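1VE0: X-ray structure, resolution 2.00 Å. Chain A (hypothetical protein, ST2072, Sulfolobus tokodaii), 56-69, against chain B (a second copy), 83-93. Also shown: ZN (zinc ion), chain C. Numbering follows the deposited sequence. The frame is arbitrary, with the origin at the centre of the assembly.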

# COMPACT_ATOMS: atom_id res chain seq x y z
N GLY A 56 8.75 -17.98 -12.44
CA GLY A 56 7.45 -17.88 -13.07
C GLY A 56 6.63 -16.71 -12.55
O GLY A 56 6.02 -15.96 -13.32
N LEU A 57 6.64 -16.56 -11.23
CA LEU A 57 5.90 -15.50 -10.56
C LEU A 57 6.39 -14.12 -11.02
O LEU A 57 5.60 -13.19 -11.17
CB LEU A 57 6.07 -15.68 -9.05
CG LEU A 57 4.97 -15.27 -8.08
CD1 LEU A 57 3.62 -15.86 -8.49
CD2 LEU A 57 5.37 -15.74 -6.68
N MSE A 58 7.68 -13.99 -11.27
CA MSE A 58 8.22 -12.71 -11.72
C MSE A 58 7.56 -12.32 -13.04
O MSE A 58 7.45 -11.13 -13.36
CB MSE A 58 9.74 -12.78 -11.85
CG MSE A 58 10.46 -12.82 -10.51
SE MSE A 58 10.19 -11.16 -9.49
CE MSE A 58 11.77 -10.23 -10.15
N LYS A 59 7.12 -13.31 -13.81
CA LYS A 59 6.42 -13.06 -15.06
C LYS A 59 4.94 -12.79 -14.76
O LYS A 59 4.34 -11.86 -15.31
CB LYS A 59 6.53 -14.26 -16.01
CG LYS A 59 7.91 -14.54 -16.58
CD LYS A 59 7.80 -15.70 -17.57
CE LYS A 59 9.11 -16.03 -18.25
NZ LYS A 59 10.04 -16.78 -17.36
N ASP A 60 4.35 -13.62 -13.90
CA ASP A 60 2.95 -13.49 -13.50
C ASP A 60 2.56 -12.08 -13.03
O ASP A 60 1.50 -11.58 -13.39
CB ASP A 60 2.62 -14.49 -12.38
CG ASP A 60 2.64 -15.94 -12.84
OD1 ASP A 60 2.85 -16.83 -11.98
OD2 ASP A 60 2.43 -16.19 -14.05
N PHE A 61 3.40 -11.46 -12.20
CA PHE A 61 3.07 -10.12 -11.70
C PHE A 61 2.81 -9.17 -12.87
O PHE A 61 1.85 -8.40 -12.86
CB PHE A 61 4.19 -9.53 -10.83
CG PHE A 61 4.46 -10.30 -9.56
CD1 PHE A 61 3.41 -10.66 -8.72
CD2 PHE A 61 5.75 -10.68 -9.22
CE1 PHE A 61 3.65 -11.41 -7.56
CE2 PHE A 61 6.00 -11.42 -8.07
CZ PHE A 61 4.94 -11.79 -7.23
N LEU A 62 3.68 -9.23 -13.87
CA LEU A 62 3.59 -8.38 -15.05
C LEU A 62 2.41 -8.77 -15.94
O LEU A 62 1.64 -7.91 -16.35
CB LEU A 62 4.89 -8.46 -15.85
CG LEU A 62 6.12 -8.11 -15.00
CD1 LEU A 62 7.38 -8.32 -15.82
CD2 LEU A 62 6.00 -6.67 -14.51
N ASN A 63 2.26 -10.06 -16.22
CA ASN A 63 1.16 -10.51 -17.05
C ASN A 63 -0.21 -10.25 -16.44
O ASN A 63 -1.17 -9.94 -17.15
CB ASN A 63 1.31 -11.99 -17.39
CG ASN A 63 2.49 -12.25 -18.30
OD1 ASN A 63 2.80 -11.44 -19.18
ND2 ASN A 63 3.16 -13.39 -18.11
N TRP A 64 -0.32 -10.36 -15.12
CA TRP A 64 -1.61 -10.09 -14.50
C TRP A 64 -1.85 -8.60 -14.39
O TRP A 64 -2.99 -8.14 -14.42
CB TRP A 64 -1.72 -10.79 -13.15
CG TRP A 64 -2.12 -12.21 -13.36
CD1 TRP A 64 -1.29 -13.27 -13.61
CD2 TRP A 64 -3.45 -12.69 -13.52
NE1 TRP A 64 -2.04 -14.39 -13.92
CE2 TRP A 64 -3.36 -14.06 -13.88
CE3 TRP A 64 -4.72 -12.11 -13.41
CZ2 TRP A 64 -4.49 -14.84 -14.13
CZ3 TRP A 64 -5.85 -12.89 -13.65
CH2 TRP A 64 -5.72 -14.24 -14.01
N ALA A 65 -0.77 -7.84 -14.28
CA ALA A 65 -0.91 -6.39 -14.23
C ALA A 65 -1.50 -6.01 -15.59
O ALA A 65 -2.42 -5.21 -15.67
CB ALA A 65 0.45 -5.74 -14.04
N LYS A 66 -0.96 -6.61 -16.64
CA LYS A 66 -1.45 -6.34 -17.99
C LYS A 66 -2.90 -6.76 -18.16
O LYS A 66 -3.65 -6.11 -18.90
CB LYS A 66 -0.58 -7.05 -19.05
CG LYS A 66 0.77 -6.39 -19.27
CD LYS A 66 1.44 -6.85 -20.56
CE LYS A 66 1.85 -8.30 -20.49
NZ LYS A 66 2.69 -8.69 -21.66
N LYS A 67 -3.30 -7.83 -17.49
CA LYS A 67 -4.68 -8.31 -17.59
C LYS A 67 -5.64 -7.37 -16.89
O LYS A 67 -6.75 -7.12 -17.37
CB LYS A 67 -4.83 -9.70 -16.97
CG LYS A 67 -4.11 -10.83 -17.69
CD LYS A 67 -4.51 -12.17 -17.08
CE LYS A 67 -3.87 -13.34 -17.80
NZ LYS A 67 -2.38 -13.28 -17.75
N LEU A 68 -5.22 -6.84 -15.74
CA LEU A 68 -6.07 -5.94 -14.98
C LEU A 68 -6.21 -4.58 -15.62
O LEU A 68 -7.30 -4.00 -15.65
CB LEU A 68 -5.50 -5.79 -13.57
CG LEU A 68 -5.39 -7.12 -12.82
CD1 LEU A 68 -4.55 -6.94 -11.55
CD2 LEU A 68 -6.79 -7.61 -12.48
N VAL A 69 -5.11 -4.05 -16.15
CA VAL A 69 -5.12 -2.75 -16.80
C VAL A 69 -4.37 -2.84 -18.13
O VAL A 69 -3.20 -2.48 -18.23
CB VAL A 69 -4.44 -1.69 -15.91
CG1 VAL A 69 -4.66 -0.30 -16.49
CG2 VAL A 69 -5.00 -1.78 -14.49
ZN ZN C . 3.93 -20.13 -4.14
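Chain B (83-93) NGHAHVISAII

The contact is an apolar packing of two helices from neighbouring copies of the same protein, crossing obliquely without a hydrogen bond between them and bordered at one end by a zinc site. Chain B enters with Asn B83 at the N-cap position (phi/psi -130/29°) and is helical from Gly B84 through Ile B93, with phi between -57° and -68° and psi between -36° and -53°. The first turn is tied to Asn B83 through its carbonyl: Asn B83 O accepts from His B87 N at 3.2 Å and, weakly, from Ala B86 N at 3.0 Å. Regular i to i+4 bonds follow, from Val B88 N to Gly B84 O (3.0 Å) up to Ile B93 N to Ile B89 O (3.0 Å). On chain A, helix 56-68 runs on until Val A69 leaves helical geometry.

The N-to-C directions of the two helices make an angle of 64° (signed crossing angle -64°), and the axes approach to 9.8 Å. Two pairs set the register: the CA atoms of Leu A57 and Gly B84 lie 6.8 Å apart, and those of Phe A61 and Val B88 5.9 Å apart. One step of four residues on each helix therefore links the two pairs, and the contact advances along both chains in the same sense. Together the stretches bury 368 Å².

Val B88 has the largest covered area. Its CA-to-CB bond points sideways, with chi1 at 171° (t), and its methyl groups reach three residues of chain A: CG1 is 3.8 Å from CB of Trp A64, while CG2 is 4.2 Å from both CB of Asp A60 and CD1 of Phe A61. The Phe A61 ring turns its edge to the chain B backbone, with CE1 4.0 Å from CA of Val B88 and 3.8 Å from O of His B87. Its CE1 also lies 3.9 Å from CB of Ala B91, one turn beyond His B87.

At the start of the chain B helix, CD1 of Leu A57 comes to 4.2 Å from O of Gly B84. A CB on this glycine would point toward chain A and fall 3.9 Å from OD1 of Asp A60, which is not a clash. The other methyl of Leu A57, CD2, sits over one face of the His B87 imidazole, 3.5 Å from the ring centroid and 19° off the ring normal, in a CH-pi contact; its closest ring atom is CG of His B87, at 3.4 Å. That imidazole is also a metal ligand: NE2 of His B87 binds ZN at 2.3 Å and OD1 of Asn B83 binds ZN at 2.4 Å, with a water and one atom from elsewhere in the structure. Leu A57 thus packs directly against a zinc-binding side chain of the second copy.

Farther along, CD1 of Leu A68 meets CD1 of Ile B92 at 3.6 Å, extending the apolar contact toward the C-terminal ends of both stretches.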

# COMPACT_ATOMS: atom_id res chain seq x y z
N ASN B 83 -0.55 -21.65 -6.06
CA ASN B 83 -1.05 -20.49 -5.34
C ASN B 83 -0.59 -19.18 -5.98
O ASN B 83 -0.45 -18.17 -5.29
CB ASN B 83 -0.62 -20.54 -3.87
CG ASN B 83 0.88 -20.54 -3.71
OD1 ASN B 83 1.62 -20.55 -4.69
ND2 ASN B 83 1.34 -20.53 -2.45
N GLY B 84 -0.35 -19.21 -7.29
CA GLY B 84 0.08 -18.01 -7.99
C GLY B 84 -0.89 -16.85 -7.83
O GLY B 84 -0.48 -15.69 -7.75
N HIS B 85 -2.17 -17.17 -7.79
CA HIS B 85 -3.19 -16.14 -7.63
C HIS B 85 -3.03 -15.43 -6.29
O HIS B 85 -3.22 -14.22 -6.19
CB HIS B 85 -4.59 -16.75 -7.69
CG HIS B 85 -4.97 -17.50 -6.45
ND1 HIS B 85 -4.43 -18.73 -6.13
CD2 HIS B 85 -5.74 -17.14 -5.39
CE1 HIS B 85 -4.84 -19.09 -4.94
NE2 HIS B 85 -5.64 -18.15 -4.47
N ALA B 86 -2.69 -16.20 -5.25
CA ALA B 86 -2.54 -15.62 -3.91
C ALA B 86 -1.35 -14.67 -3.87
O ALA B 86 -1.40 -13.62 -3.22
CB ALA B 86 -2.36 -16.73 -2.88
N HIS B 87 -0.28 -15.04 -4.57
CA HIS B 87 0.93 -14.23 -4.64
C HIS B 87 0.63 -12.91 -5.35
O HIS B 87 1.00 -11.83 -4.86
CB HIS B 87 2.02 -14.97 -5.42
CG HIS B 87 2.73 -16.02 -4.62
ND1 HIS B 87 3.64 -15.71 -3.63
CD2 HIS B 87 2.69 -17.37 -4.68
CE1 HIS B 87 4.13 -16.82 -3.12
NE2 HIS B 87 3.57 -17.84 -3.73
N VAL B 88 -0.03 -13.00 -6.49
CA VAL B 88 -0.36 -11.83 -7.28
C VAL B 88 -1.29 -10.84 -6.58
O VAL B 88 -0.98 -9.65 -6.48
CB VAL B 88 -1.01 -12.25 -8.62
CG1 VAL B 88 -1.56 -11.02 -9.35
CG2 VAL B 88 0.02 -12.96 -9.48
N ILE B 89 -2.42 -11.31 -6.08
CA ILE B 89 -3.34 -10.39 -5.43
C ILE B 89 -2.74 -9.81 -4.14
O ILE B 89 -2.94 -8.64 -3.83
CB ILE B 89 -4.71 -11.06 -5.14
CG1 ILE B 89 -5.73 -9.99 -4.71
CG2 ILE B 89 -4.57 -12.16 -4.09
CD1 ILE B 89 -5.99 -8.94 -5.78
N SER B 90 -1.99 -10.63 -3.40
CA SER B 90 -1.34 -10.17 -2.17
C SER B 90 -0.27 -9.09 -2.45
O SER B 90 -0.07 -8.19 -1.64
CB SER B 90 -0.66 -11.34 -1.43
OG SER B 90 -1.61 -12.22 -0.83
N ALA B 91 0.43 -9.22 -3.57
CA ALA B 91 1.47 -8.25 -3.92
C ALA B 91 0.82 -6.91 -4.24
O ALA B 91 1.32 -5.85 -3.85
CB ALA B 91 2.27 -8.74 -5.11
N ILE B 92 -0.30 -6.96 -4.95
CA ILE B 92 -1.00 -5.74 -5.31
C ILE B 92 -1.57 -5.02 -4.08
O ILE B 92 -1.38 -3.81 -3.92
CB ILE B 92 -2.14 -6.07 -6.32
CG1 ILE B 92 -1.50 -6.59 -7.61
CG2 ILE B 92 -3.00 -4.82 -6.58
CD1 ILE B 92 -2.49 -7.16 -8.63
N ILE B 93 -2.25 -5.76 -3.20
CA ILE B 93 -2.84 -5.16 -2.00
C ILE B 93 -1.76 -4.68 -1.04
O ILE B 93 -1.85 -3.58 -0.48
CB ILE B 93 -3.77 -6.18 -1.27
CG1 ILE B 93 -4.93 -6.55 -2.20
CG2 ILE B 93 -4.30 -5.58 0.02
CD1 ILE B 93 -5.81 -7.68 -1.66
O HOH W 1 5.75 -20.50 -3.12